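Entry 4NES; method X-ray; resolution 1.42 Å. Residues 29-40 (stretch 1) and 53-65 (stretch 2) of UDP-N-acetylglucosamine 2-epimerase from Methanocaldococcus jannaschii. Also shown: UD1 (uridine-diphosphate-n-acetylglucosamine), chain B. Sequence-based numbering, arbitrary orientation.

Stretch 1 (29-40) DWHIIHTNQHYS
Stretch 2 (53-65) LPNPKYNLNIGSG

How do the two backbones run? They lie parallel, with Ile33 beside Tyr58 (CA to CA 4.8 Å) and His34 beside Asn59 (4.9 Å between CA atoms), all four extended near phi/psi -115/125. His34 N donates to Tyr58 O and Leu60 N to His34 O, both at 2.9 Å. Ile32 O receives Lys57 N at 2.9 Å and, weakly, Tyr58 N at 3.4 Å.

Which side chains pack beside the strands? Ile33 (m, t) and Tyr58 (chi1 m, chi2 -86°) share one face, and Ile33 CG2 also lies 3.9 Å from CD1 of Leu60 (m, t). On the other face, His34 (chi1 t, chi2 -30°) sets its ring edge toward Pro56 CG, while His34 CB lies 3.7 Å from Pro56 CG; this rotamer also lets His34 ND1 accept Asn36 N at 2.9 Å. Lys57, all t, is stretched out so that its CD sits 4.0 Å from the centroid of the His31 ring (chi1 m, chi2 100°), over one face. The CA-to-CB bond of Trp30 (chi1 p, chi2 -84°) points away from stretch 2, yet its CH2 comes within 3.7 Å of Pro54 CG.

How does Asn36 hold the turn? Its phi/psi of 58/35 and chi1 m, chi2 112° direct the amide across: OD1 accepts Asn61 N at 2.7 Å, while ND2 donates to Asn59 OD1 at 3.0 Å. Asn61 repeats the left-handed backbone, 58/41. Gly63, at 65/-149, adopts a positive phi that favours glycine, and its N weakly hydrogen-bonds Asn36 O at 3.1 Å. Thr35 O receives Ile62 N at 3.0 Å.

What links the contact to UD1? Gln37 (t, t, chi3 -20°) points its CB away from stretch 2, and its extended chain brings NE2 to UD1 O7' (3.0 Å) and O2A (3.1 Å). Tyr39 (p, chi2 88°) lays one ring face against the uracil, while its OH hydrogen-bonds Ser64 OG (Ser64 chi1 m) at 2.7 Å.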

# COMPACT_ATOMS: atom_id res chain seq x y z
N ASP A 29 28.26 3.86 -0.30
CA ASP A 29 27.87 4.51 -1.55
C ASP A 29 26.38 4.86 -1.46
O ASP A 29 25.52 3.98 -1.48
CB ASP A 29 28.11 3.54 -2.71
CG ASP A 29 27.69 4.10 -4.05
OD1 ASP A 29 27.62 5.34 -4.19
OD2 ASP A 29 27.46 3.29 -4.97
N TRP A 30 26.09 6.15 -1.35
CA TRP A 30 24.71 6.59 -1.19
C TRP A 30 24.44 7.88 -1.95
O TRP A 30 25.34 8.69 -2.18
CB TRP A 30 24.39 6.78 0.29
CG TRP A 30 25.11 7.95 0.88
CD1 TRP A 30 26.39 7.97 1.37
CD2 TRP A 30 24.61 9.27 1.03
NE1 TRP A 30 26.71 9.22 1.82
CE2 TRP A 30 25.63 10.05 1.62
CE3 TRP A 30 23.39 9.89 0.73
CZ2 TRP A 30 25.47 11.40 1.92
CZ3 TRP A 30 23.23 11.23 1.03
CH2 TRP A 30 24.26 11.97 1.61
N HIS A 31 23.18 8.09 -2.30
CA HIS A 31 22.75 9.32 -2.94
C HIS A 31 21.29 9.58 -2.64
O HIS A 31 20.60 8.70 -2.10
CB HIS A 31 23.00 9.29 -4.46
CG HIS A 31 24.42 9.58 -4.85
ND1 HIS A 31 25.32 8.59 -5.16
CD2 HIS A 31 25.10 10.76 -4.95
CE1 HIS A 31 26.50 9.14 -5.45
NE2 HIS A 31 26.38 10.45 -5.33
N ILE A 32 20.83 10.77 -3.01
CA ILE A 32 19.47 11.19 -2.74
C ILE A 32 18.69 11.27 -4.04
O ILE A 32 19.16 11.85 -5.04
CB ILE A 32 19.43 12.58 -2.06
CG1 ILE A 32 20.19 12.54 -0.73
CG2 ILE A 32 17.99 13.06 -1.88
CD1 ILE A 32 20.40 13.92 -0.12
N ILE A 33 17.50 10.69 -4.02
CA ILE A 33 16.50 10.88 -5.06
C ILE A 33 15.43 11.81 -4.49
O ILE A 33 14.76 11.48 -3.50
CB ILE A 33 15.84 9.55 -5.48
CG1 ILE A 33 16.88 8.57 -6.02
CG2 ILE A 33 14.73 9.81 -6.50
CD1 ILE A 33 16.32 7.16 -6.19
N HIS A 34 15.28 12.98 -5.10
CA HIS A 34 14.30 13.97 -4.65
C HIS A 34 13.11 13.92 -5.62
O HIS A 34 13.28 14.08 -6.82
CB HIS A 34 14.96 15.35 -4.69
CG HIS A 34 14.29 16.40 -3.85
ND1 HIS A 34 12.93 16.41 -3.60
CD2 HIS A 34 14.79 17.49 -3.23
CE1 HIS A 34 12.63 17.46 -2.86
NE2 HIS A 34 13.75 18.13 -2.62
N THR A 35 11.90 13.68 -5.11
CA THR A 35 10.73 13.70 -5.98
C THR A 35 10.32 15.12 -6.32
O THR A 35 9.52 15.34 -7.24
CB THR A 35 9.51 13.03 -5.33
OG1 THR A 35 9.21 13.73 -4.11
CG2 THR A 35 9.80 11.56 -5.04
N ASN A 36 10.83 16.08 -5.55
CA ASN A 36 10.46 17.48 -5.68
C ASN A 36 8.96 17.66 -5.49
O ASN A 36 8.34 18.50 -6.13
CB ASN A 36 10.92 18.07 -7.02
CG ASN A 36 12.36 17.73 -7.34
OD1 ASN A 36 12.63 16.97 -8.27
ND2 ASN A 36 13.31 18.28 -6.57
N GLN A 37 8.39 16.85 -4.59
CA GLN A 37 7.02 17.05 -4.14
C GLN A 37 6.88 18.48 -3.62
O GLN A 37 5.94 19.18 -3.96
CB GLN A 37 6.65 16.04 -3.05
CG GLN A 37 5.20 16.22 -2.60
CD GLN A 37 4.72 15.19 -1.59
OE1 GLN A 37 5.29 14.10 -1.44
NE2 GLN A 37 3.67 15.55 -0.87
N HIS A 38 7.85 18.89 -2.80
CA HIS A 38 8.02 20.29 -2.42
C HIS A 38 9.10 20.91 -3.28
O HIS A 38 10.11 20.26 -3.58
CB HIS A 38 8.39 20.41 -0.94
CG HIS A 38 7.22 20.20 -0.04
ND1 HIS A 38 7.29 20.37 1.32
CD2 HIS A 38 5.95 19.84 -0.33
CE1 HIS A 38 6.09 20.14 1.84
NE2 HIS A 38 5.26 19.81 0.86
N TYR A 39 8.89 22.17 -3.68
CA TYR A 39 9.71 22.82 -4.70
C TYR A 39 9.93 24.30 -4.41
O TYR A 39 10.92 24.88 -4.86
CB TYR A 39 9.07 22.65 -6.09
CG TYR A 39 7.58 22.86 -6.06
CD1 TYR A 39 7.04 24.12 -6.21
CD2 TYR A 39 6.72 21.79 -5.85
CE1 TYR A 39 5.67 24.32 -6.16
CE2 TYR A 39 5.36 21.98 -5.79
CZ TYR A 39 4.83 23.24 -5.95
OH TYR A 39 3.48 23.43 -5.89
N SER A 40 9.00 24.92 -3.69
CA SER A 40 9.17 26.33 -3.31
C SER A 40 10.45 26.44 -2.49
O SER A 40 10.74 25.56 -1.68
CB SER A 40 7.98 26.83 -2.50
OG SER A 40 6.79 26.81 -3.27
N LEU A 53 23.38 20.00 3.27
CA LEU A 53 23.10 18.73 2.62
C LEU A 53 23.55 18.75 1.16
O LEU A 53 23.50 19.80 0.51
CB LEU A 53 21.60 18.41 2.68
CG LEU A 53 21.00 18.35 4.09
CD1 LEU A 53 19.52 18.05 4.00
CD2 LEU A 53 21.70 17.33 4.97
N PRO A 54 23.98 17.60 0.64
CA PRO A 54 24.42 17.56 -0.75
C PRO A 54 23.26 17.64 -1.73
O PRO A 54 22.12 17.30 -1.38
CB PRO A 54 25.09 16.19 -0.87
CG PRO A 54 24.41 15.35 0.16
CD PRO A 54 24.14 16.29 1.30
N ASN A 55 23.54 18.09 -2.95
CA ASN A 55 22.54 18.09 -4.00
C ASN A 55 22.05 16.68 -4.28
O ASN A 55 22.85 15.74 -4.33
CB ASN A 55 23.10 18.67 -5.29
CG ASN A 55 23.72 20.04 -5.10
OD1 ASN A 55 23.20 20.87 -4.36
ND2 ASN A 55 24.85 20.27 -5.77
N PRO A 56 20.74 16.53 -4.46
CA PRO A 56 20.23 15.23 -4.92
C PRO A 56 20.88 14.83 -6.25
O PRO A 56 21.17 15.69 -7.09
CB PRO A 56 18.75 15.51 -5.14
CG PRO A 56 18.42 16.59 -4.17
CD PRO A 56 19.65 17.48 -4.16
N LYS A 57 21.10 13.54 -6.44
CA LYS A 57 21.58 13.03 -7.71
C LYS A 57 20.47 13.05 -8.76
O LYS A 57 20.72 13.26 -9.95
CB LYS A 57 22.15 11.62 -7.56
CG LYS A 57 22.80 11.09 -8.82
CD LYS A 57 23.48 9.76 -8.57
CE LYS A 57 24.06 9.21 -9.87
NZ LYS A 57 24.94 8.03 -9.63
N TYR A 58 19.24 12.83 -8.30
CA TYR A 58 18.07 12.83 -9.18
C TYR A 58 17.01 13.77 -8.65
O TYR A 58 16.72 13.77 -7.45
CB TYR A 58 17.47 11.42 -9.31
CG TYR A 58 18.36 10.48 -10.07
CD1 TYR A 58 18.31 10.41 -11.45
CD2 TYR A 58 19.27 9.66 -9.40
CE1 TYR A 58 19.13 9.56 -12.16
CE2 TYR A 58 20.10 8.81 -10.11
CZ TYR A 58 20.02 8.76 -11.48
OH TYR A 58 20.85 7.91 -12.19
N ASN A 59 16.46 14.58 -9.54
CA ASN A 59 15.29 15.40 -9.26
C ASN A 59 14.19 15.00 -10.22
O ASN A 59 14.34 15.13 -11.44
CB ASN A 59 15.63 16.88 -9.44
CG ASN A 59 16.59 17.38 -8.39
OD1 ASN A 59 16.21 17.65 -7.26
ND2 ASN A 59 17.86 17.51 -8.78
N LEU A 60 13.08 14.49 -9.69
CA LEU A 60 12.04 13.93 -10.55
C LEU A 60 10.99 14.97 -10.97
O LEU A 60 10.23 14.74 -11.91
CB LEU A 60 11.36 12.74 -9.86
CG LEU A 60 12.33 11.68 -9.33
CD1 LEU A 60 11.58 10.49 -8.77
CD2 LEU A 60 13.30 11.24 -10.41
N ASN A 61 10.98 16.11 -10.28
CA ASN A 61 10.13 17.25 -10.65
C ASN A 61 8.64 16.92 -10.70
O ASN A 61 7.92 17.38 -11.59
CB ASN A 61 10.59 17.84 -11.99
CG ASN A 61 12.05 18.21 -12.00
OD1 ASN A 61 12.81 17.78 -12.88
ND2 ASN A 61 12.47 19.01 -11.03
N ILE A 62 8.16 16.13 -9.74
CA ILE A 62 6.77 15.69 -9.71
C ILE A 62 5.84 16.82 -9.27
O ILE A 62 4.80 17.08 -9.89
CB ILE A 62 6.57 14.50 -8.77
CG1 ILE A 62 7.51 13.34 -9.13
CG2 ILE A 62 5.11 14.04 -8.79
CD1 ILE A 62 7.33 12.83 -10.54
N GLY A 63 6.21 17.48 -8.18
CA GLY A 63 5.43 18.60 -7.68
C GLY A 63 4.05 18.23 -7.20
O GLY A 63 3.81 17.11 -6.72
N SER A 64 3.13 19.17 -7.36
CA SER A 64 1.80 19.07 -6.78
C SER A 64 0.80 18.36 -7.68
O SER A 64 0.98 18.27 -8.89
CB SER A 64 1.27 20.47 -6.44
OG SER A 64 2.17 21.11 -5.55
N GLY A 65 -0.26 17.86 -7.05
CA GLY A 65 -1.34 17.23 -7.78
C GLY A 65 -2.22 16.48 -6.81
O GLY A 65 -1.96 16.45 -5.61
C1' UD1 B . 2.62 17.28 2.38
C2' UD1 B . 2.36 15.97 3.05
C3' UD1 B . 2.16 16.13 4.48
C4' UD1 B . 3.25 16.87 5.14
C5' UD1 B . 3.54 18.15 4.41
C6' UD1 B . 4.75 18.83 4.91
C7' UD1 B . 1.18 14.27 1.53
C8' UD1 B . -0.13 13.73 1.05
N2' UD1 B . 1.13 15.36 2.49
O1' UD1 B . 1.51 18.09 2.53
O3' UD1 B . 2.02 14.83 5.09
O4' UD1 B . 2.91 17.16 6.49
O5' UD1 B . 3.77 17.90 3.02
O6' UD1 B . 4.72 20.21 4.83
O7' UD1 B . 2.25 13.80 1.13
N1 UD1 B . 2.71 23.92 -2.33
C2 UD1 B . 3.47 24.93 -2.76
N3 UD1 B . 4.80 24.80 -2.80
C4 UD1 B . 5.40 23.66 -2.44
C5 UD1 B . 4.64 22.59 -1.99
C6 UD1 B . 3.26 22.74 -1.94
O2 UD1 B . 2.97 25.98 -3.10
O4 UD1 B . 6.76 23.55 -2.50
C1B UD1 B . 1.24 24.05 -2.26
C2B UD1 B . 0.53 23.75 -3.52
O2' UD1 B . -0.59 24.59 -3.63
C3B UD1 B . 0.11 22.38 -3.34
C4B UD1 B . -0.24 22.34 -1.90
O4B UD1 B . 0.70 23.18 -1.25
O3B UD1 B . -0.97 21.99 -4.17
C5B UD1 B . -0.15 20.97 -1.32
O5B UD1 B . 1.06 20.30 -1.56
PA UD1 B . 1.19 18.78 -1.24
O1A UD1 B . 0.19 18.03 -2.06
O2A UD1 B . 2.59 18.36 -1.52
O3A UD1 B . 0.78 18.55 0.25
PB UD1 B . 1.24 19.32 1.57
O1B UD1 B . 0.05 20.04 2.11
O2B UD1 B . 2.48 20.13 1.33
O HOH W 1 23.22 13.03 -3.48
O HOH W 2 3.23 19.26 -3.95